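Local coordinates for glucose-6-phosphate dehydrogenase (PDB 5AQ1), which catalyses the NADP+-dependent oxidation of glucose 6-phosphate to 6-phosphogluconolactone, the entry step of the oxidative pentose phosphate pathway, at residues L193-Q196 with L197-L200; A166-K169 with P170-W174; L485-A488 with A489-G493. All coordinates share one frame; numbering follows the deposited sequence.

Contact 1. Residues L193-Q196 with L197-L200; sequences LSNQ and LKPL
Ser194, Asn195 and Gln196 turn their carbonyls toward Leu197 to Leu200 where helix 187-197 runs out, a C-terminal helix end in the Rossmann-type coenzyme domain. The helix belongs to the beta-alpha-beta unit between strands 175-179 and 206-208. Its last bonds are weak and divided. Ser194 O takes both Lys198 N, at 3.0 Å with an N-H...O angle of 133°, and Leu197 N, which also makes a weak bond to Leu193 O at 3.3 Å.

The lysine that contributes this N-H can be traced outward. Its CB lies 3.6 Å from Asn195 O. The chain then runs extended alongside the asparagine, both pointing the same way, and CD passes 3.9 Å from Asn195 OD1. Rotation about CD-CE (chi4 74°) then bends the chain, leaving NZ 4.2 Å from the same OD1, a loose approach beyond a bond. Two polar residues suit this outer face of the helix end, where both are exposed.

Leu197 faces inward instead and rests on Phe155 and Cys159 of helix 155-165; as a buried branched hydrocarbon it fits the seam between the two helices. Leu200 continues that seam onto Cys159 and Arg160, while its backbone O is bonded by Ser163 OG.

Pro199 suits the end of a helix because its nitrogen carries no hydrogen and cannot continue the i+4 pattern. Where a fourth-residue N-H would have met Asn195 O, the ring places CD, 3.3 Å away. The next carbonyl likewise meets carbon: with Leu200 CG turned beside its own backbone N (chi1 -50°), CD1 comes to 3.4 Å from Gln196 O.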
loop_
_atom_site.group_PDB
_atom_site.type_symbol
_atom_site.label_atom_id
_atom_site.label_comp_id
_atom_site.label_asym_id
_atom_site.label_seq_id
_atom_site.Cartn_x
_atom_site.Cartn_y
_atom_site.Cartn_z
ATOM N N LEU B 193 1.085 -42.683 -13.565
ATOM C CA LEU B 193 1.338 -42.378 -14.974
ATOM C C LEU B 193 2.661 -41.634 -15.172
ATOM O O LEU B 193 3.432 -41.964 -16.074
ATOM C CB LEU B 193 0.184 -41.553 -15.560
ATOM C CG LEU B 193 -0.540 -42.153 -16.765
ATOM C CD1 LEU B 193 -1.281 -43.421 -16.370
ATOM C CD2 LEU B 193 -1.503 -41.130 -17.353
ATOM N N SER B 194 2.916 -40.635 -14.330
ATOM C CA SER B 194 4.175 -39.882 -14.381
ATOM C C SER B 194 5.388 -40.761 -14.061
ATOM O O SER B 194 6.442 -40.619 -14.683
ATOM C CB SER B 194 4.129 -38.684 -13.427
ATOM O OG SER B 194 3.229 -37.696 -13.899
ATOM N N ASN B 195 5.232 -41.669 -13.101
ATOM C CA ASN B 195 6.298 -42.603 -12.744
ATOM C C ASN B 195 6.644 -43.591 -13.860
ATOM O O ASN B 195 7.777 -44.065 -13.929
ATOM C CB ASN B 195 5.946 -43.367 -11.460
ATOM C CG ASN B 195 6.005 -42.489 -10.219
ATOM O OD1 ASN B 195 6.707 -41.476 -10.188
ATOM N ND2 ASN B 195 5.269 -42.880 -9.183
ATOM N N GLN B 196 5.681 -43.903 -14.726
ATOM C CA GLN B 196 5.934 -44.792 -15.863
ATOM C C GLN B 196 6.693 -44.063 -16.959
ATOM O O GLN B 196 7.413 -44.683 -17.740
ATOM C CB GLN B 196 4.636 -45.345 -16.449
ATOM C CG GLN B 196 3.624 -45.824 -15.421
ATOM C CD GLN B 196 3.016 -47.162 -15.770
ATOM O OE1 GLN B 196 3.732 -48.129 -16.047
ATOM N NE2 GLN B 196 1.687 -47.234 -15.753
ATOM N N LEU B 197 6.515 -42.748 -17.017
ATOM C CA LEU B 197 7.167 -41.915 -18.016
ATOM C C LEU B 197 8.600 -41.561 -17.611
ATOM O O LEU B 197 9.454 -41.339 -18.470
ATOM C CB LEU B 197 6.360 -40.630 -18.221
ATOM C CG LEU B 197 6.281 -40.124 -19.657
ATOM C CD1 LEU B 197 5.411 -41.051 -20.493
ATOM C CD2 LEU B 197 5.732 -38.707 -19.689
ATOM N N LYS B 198 8.847 -41.518 -16.304
ATOM C CA LYS B 198 10.143 -41.107 -15.733
ATOM C C LYS B 198 11.377 -41.767 -16.391
ATOM O O LYS B 198 12.287 -41.061 -16.824
ATOM C CB LYS B 198 10.158 -41.354 -14.212
ATOM C CG LYS B 198 10.414 -40.111 -13.369
ATOM C CD LYS B 198 10.062 -40.350 -11.903
ATOM C CE LYS B 198 10.159 -39.078 -11.069
ATOM N NZ LYS B 198 9.035 -38.130 -11.323
ATOM N N PRO B 199 11.413 -43.111 -16.470
ATOM C CA PRO B 199 12.573 -43.766 -17.089
ATOM C C PRO B 199 12.624 -43.711 -18.626
ATOM O O PRO B 199 13.663 -44.022 -19.206
ATOM C CB PRO B 199 12.435 -45.220 -16.626
ATOM C CG PRO B 199 10.970 -45.411 -16.448
ATOM C CD PRO B 199 10.447 -44.095 -15.946
ATOM N N LEU B 200 11.523 -43.326 -19.272
ATOM C CA LEU B 200 11.440 -43.303 -20.738
ATOM C C LEU B 200 11.921 -41.982 -21.342
ATOM O O LEU B 200 12.577 -41.978 -22.385
ATOM C CB LEU B 200 10.000 -43.563 -21.188
ATOM C CG LEU B 200 9.295 -44.780 -20.584
ATOM C CD1 LEU B 200 7.874 -44.866 -21.113
ATOM C CD2 LEU B 200 10.055 -46.065 -20.872
#

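Contact 2. Residues A166-K169 with P170-W174; sequences AMQK and PELGW
Lys169 O accepts the N-H of Leu172 at 2.9 Å, with an N-H...O angle of 147°, and so closes a beta turn, close to type I, from Lys169 to Leu172. The donor stands above the carbonyl plane, 42° out of it. This turn lies in the connection from helix 155-165 to strand 175-179, a helix-to-strand loop of the Rossmann-type coenzyme domain. Pro170 suits the second position, because its ring already holds phi near the value the bend needs.

The side chains then pack back over the turn. Lys169 and Leu172 lie side by side, pointing the same way, with the lysine CG 3.7 Å from the leucine CD1. Glu171 comes across the same methylene: its OE1 sits 3.6 Å from Lys169 CG. The lysine chain, bent at chi2, chi3 and chi4, curls its ammonium group round to that carboxylate oxygen, but the salt bridge from Lys169 NZ to Glu171 OE1 is long, at 3.7 Å. Charged chains suit this position, where both residues are exposed.

Gln168, by contrast, is buried. Its CG is anti to the backbone N (chi1 -172°), and with the bend at chi2 the side chain crosses that of Leu172 at about a right angle, bringing CD and OE1 near the leucine CB. The amide's N-H end has its principal partner elsewhere, in Gly142 O, while the Leu172 backbone also bonds to Gly142; the turn is thereby tied to the residue just before strand 143-148. Gly173, whose phi is positive, has a backbone conformation that a CB would obstruct against the preceding carbonyl, and its N lies 3.8 Å from Gln168 CG.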
loop_
_atom_site.group_PDB
_atom_site.type_symbol
_atom_site.label_atom_id
_atom_site.label_comp_id
_atom_site.label_asym_id
_atom_site.label_seq_id
_atom_site.Cartn_x
_atom_site.Cartn_y
_atom_site.Cartn_z
ATOM N N ALA B 166 12.757 -45.487 -31.406
ATOM C CA ALA B 166 12.587 -44.368 -32.342
ATOM C C ALA B 166 13.165 -43.043 -31.834
ATOM O O ALA B 166 12.695 -41.969 -32.212
ATOM C CB ALA B 166 11.115 -44.208 -32.697
ATOM N N MET B 167 14.197 -43.119 -30.999
ATOM C CA MET B 167 14.860 -41.927 -30.483
ATOM C C MET B 167 16.056 -41.565 -31.351
ATOM O O MET B 167 16.816 -42.434 -31.788
ATOM C CB MET B 167 15.339 -42.150 -29.047
ATOM C CG MET B 167 14.230 -42.427 -28.047
ATOM S SD MET B 167 13.189 -40.991 -27.726
ATOM C CE MET B 167 14.247 -40.039 -26.642
ATOM N N GLN B 168 16.200 -40.273 -31.619
ATOM C CA GLN B 168 17.433 -39.737 -32.161
ATOM C C GLN B 168 18.439 -39.708 -31.024
ATOM O O GLN B 168 18.074 -39.466 -29.871
ATOM C CB GLN B 168 17.207 -38.317 -32.686
ATOM C CG GLN B 168 18.376 -37.726 -33.456
ATOM C CD GLN B 168 18.572 -38.384 -34.807
ATOM O OE1 GLN B 168 19.154 -39.462 -34.903
ATOM N NE2 GLN B 168 18.087 -37.735 -35.859
ATOM N N LYS B 169 19.702 -39.967 -31.341
ATOM C CA LYS B 169 20.774 -39.795 -30.360
ATOM C C LYS B 169 21.005 -38.296 -30.148
ATOM O O LYS B 169 20.899 -37.523 -31.097
ATOM C CB LYS B 169 22.060 -40.520 -30.770
ATOM C CG LYS B 169 22.349 -40.533 -32.262
ATOM C CD LYS B 169 22.161 -41.903 -32.912
ATOM C CE LYS B 169 22.970 -43.027 -32.320
ATOM N NZ LYS B 169 24.385 -42.668 -32.056
ATOM N N PRO B 170 21.298 -37.875 -28.898
ATOM C CA PRO B 170 21.382 -36.441 -28.571
ATOM C C PRO B 170 22.304 -35.629 -29.482
ATOM O O PRO B 170 22.052 -34.445 -29.706
ATOM C CB PRO B 170 21.926 -36.437 -27.134
ATOM C CG PRO B 170 21.533 -37.755 -26.574
ATOM C CD PRO B 170 21.595 -38.719 -27.724
ATOM N N GLU B 171 23.346 -36.264 -30.012
ATOM C CA GLU B 171 24.338 -35.571 -30.840
ATOM C C GLU B 171 23.741 -35.166 -32.190
ATOM O O GLU B 171 24.150 -34.165 -32.775
ATOM C CB GLU B 171 25.600 -36.428 -31.079
ATOM C CG GLU B 171 26.010 -37.381 -29.954
ATOM C CD GLU B 171 25.670 -38.850 -30.249
ATOM O OE1 GLU B 171 25.565 -39.243 -31.441
ATOM O OE2 GLU B 171 25.539 -39.633 -29.283
ATOM N N LEU B 172 22.773 -35.946 -32.667
ATOM C CA LEU B 172 22.177 -35.739 -33.983
ATOM C C LEU B 172 20.839 -34.986 -33.977
ATOM O O LEU B 172 20.256 -34.762 -35.039
ATOM C CB LEU B 172 22.002 -37.094 -34.677
ATOM C CG LEU B 172 23.288 -37.882 -34.940
ATOM C CD1 LEU B 172 22.953 -39.165 -35.678
ATOM C CD2 LEU B 172 24.296 -37.065 -35.735
ATOM N N GLY B 173 20.354 -34.596 -32.799
ATOM C CA GLY B 173 19.108 -33.829 -32.694
ATOM C C GLY B 173 18.337 -34.138 -31.431
ATOM O O GLY B 173 18.661 -35.085 -30.717
ATOM N N TRP B 174 17.309 -33.338 -31.159
ATOM C CA TRP B 174 16.474 -33.537 -29.972
ATOM C C TRP B 174 15.222 -34.352 -30.278
ATOM O O TRP B 174 14.837 -34.514 -31.436
ATOM C CB TRP B 174 16.090 -32.204 -29.299
ATOM C CG TRP B 174 15.622 -31.079 -30.205
ATOM C CD1 TRP B 174 16.322 -29.950 -30.522
ATOM C CD2 TRP B 174 14.350 -30.960 -30.870
ATOM N NE1 TRP B 174 15.575 -29.143 -31.348
ATOM C CE2 TRP B 174 14.363 -29.739 -31.579
ATOM C CE3 TRP B 174 13.209 -31.769 -30.945
ATOM C CZ2 TRP B 174 13.279 -29.309 -32.359
ATOM C CZ3 TRP B 174 12.130 -31.337 -31.717
ATOM C CH2 TRP B 174 12.178 -30.119 -32.413
#

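Contact 3. Residues L485-A488 with A489-G493; sequences LPYA and AGSCG
This is a local turn contact: Tyr487 and Ala488, at the end of strand 484-488, meet Ser491 and Gly493 as the chain doubles back before helix 495-504. Ala488 O receives Ser491 N at 3.0 Å, with an N-H...O angle of 153° and the donor above the carbonyl plane. Ser491 OG donates to the same oxygen; the modelled length is too short to take literally at this resolution. Serine suits the site because its hydroxyl, held between the backbone N and carbonyl carbon (chi1 72°), can also accept a weak bond from Gly493 N at 3.3 Å.

The four residues Ala488 to Ser491 form a type II beta turn, leaving the outermost strand, within this chain, of the large mixed sheet in the C-terminal domain. Gly490 occupies the third position, where phi is positive (90°).

The base of the Tyr487 side chain packs beside the turn, and its ring extends away from it. Ser491 OG lies at the ring edge, in plane, 3.7 Å from Tyr487 CD2, while Tyr487 CB packs 3.6 Å from Gly493 C. The tyrosine OH is bonded to Thr343 OG1 and to the backbone O of Lys367, a residue that lines the glucose 6-phosphate pocket.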
loop_
_atom_site.group_PDB
_atom_site.type_symbol
_atom_site.label_atom_id
_atom_site.label_comp_id
_atom_site.label_asym_id
_atom_site.label_seq_id
_atom_site.Cartn_x
_atom_site.Cartn_y
_atom_site.Cartn_z
ATOM N N LEU B 485 -27.603 -31.097 -8.770
ATOM C CA LEU B 485 -28.873 -30.444 -9.042
ATOM C C LEU B 485 -29.182 -30.425 -10.529
ATOM O O LEU B 485 -28.280 -30.264 -11.349
ATOM C CB LEU B 485 -28.842 -29.015 -8.514
ATOM C CG LEU B 485 -28.683 -28.913 -7.001
ATOM C CD1 LEU B 485 -28.156 -27.544 -6.661
ATOM C CD2 LEU B 485 -30.007 -29.177 -6.286
ATOM N N PRO B 486 -30.466 -30.585 -10.884
ATOM C CA PRO B 486 -30.850 -30.510 -12.283
ATOM C C PRO B 486 -30.953 -29.069 -12.775
ATOM O O PRO B 486 -31.211 -28.161 -11.989
ATOM C CB PRO B 486 -32.220 -31.184 -12.300
ATOM C CG PRO B 486 -32.788 -30.885 -10.959
ATOM C CD PRO B 486 -31.620 -30.877 -10.012
ATOM N N TYR B 487 -30.721 -28.881 -14.071
ATOM C CA TYR B 487 -30.971 -27.612 -14.747
ATOM C C TYR B 487 -31.259 -27.880 -16.221
ATOM O O TYR B 487 -30.648 -28.758 -16.828
ATOM C CB TYR B 487 -29.785 -26.655 -14.586
ATOM C CG TYR B 487 -28.507 -27.083 -15.277
ATOM C CD1 TYR B 487 -27.662 -28.026 -14.697
ATOM C CD2 TYR B 487 -28.128 -26.523 -16.495
ATOM C CE1 TYR B 487 -26.485 -28.410 -15.318
ATOM C CE2 TYR B 487 -26.949 -26.898 -17.122
ATOM C CZ TYR B 487 -26.132 -27.843 -16.528
ATOM O OH TYR B 487 -24.965 -28.231 -17.150
ATOM N N ALA B 488 -32.205 -27.140 -16.790
ATOM C CA ALA B 488 -32.580 -27.346 -18.184
ATOM C C ALA B 488 -31.456 -26.870 -19.087
ATOM O O ALA B 488 -30.867 -25.814 -18.848
ATOM C CB ALA B 488 -33.865 -26.605 -18.506
ATOM N N ALA B 489 -31.150 -27.655 -20.115
ATOM C CA ALA B 489 -30.173 -27.242 -21.116
ATOM C C ALA B 489 -30.607 -25.909 -21.716
ATOM O O ALA B 489 -31.794 -25.689 -21.962
ATOM C CB ALA B 489 -30.038 -28.296 -22.203
ATOM N N GLY B 490 -29.648 -25.009 -21.912
ATOM C CA GLY B 490 -29.940 -23.674 -22.423
ATOM C C GLY B 490 -30.229 -22.652 -21.340
ATOM O O GLY B 490 -30.172 -21.452 -21.599
ATOM N N SER B 491 -30.544 -23.115 -20.129
ATOM C CA SER B 491 -30.724 -22.225 -18.981
ATOM C C SER B 491 -29.368 -21.732 -18.468
ATOM O O SER B 491 -28.322 -22.131 -18.977
ATOM C CB SER B 491 -31.477 -22.948 -17.859
ATOM O OG SER B 491 -30.658 -23.924 -17.235
ATOM N N CYS B 492 -29.394 -20.876 -17.451
ATOM C CA CYS B 492 -28.171 -20.347 -16.846
ATOM C C CYS B 492 -27.565 -21.287 -15.795
ATOM O O CYS B 492 -26.541 -20.961 -15.192
ATOM C CB CYS B 492 -28.445 -18.978 -16.212
ATOM S SG CYS B 492 -29.053 -17.725 -17.368
ATOM N N GLY B 493 -28.186 -22.449 -15.582
ATOM C CA GLY B 493 -27.735 -23.400 -14.567
ATOM C C GLY B 493 -28.698 -23.445 -13.398
ATOM O O GLY B 493 -29.727 -22.769 -13.419
#

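Along the chain contact 2 comes first, then contact 1, then contact 3. Contacts 1 and 2 share the coenzyme-binding domain, their centres about 19 Å apart and their nearest atoms about 5 Å apart. Helix 155-165 relates them: contact 2 follows its end, and contact 1 packs against its side. Strand 175-179 of the parallel sheet lies between them in sequence. Contact 3 belongs to the C-terminal domain, after the mixed sheet's outermost strand within the chain, its centre about 41 Å from contact 1 and 52 Å from contact 2. A helix end and two turns thus sit in two domains that both contribute residues to the glucose 6-phosphate pocket, though none need act in catalysis.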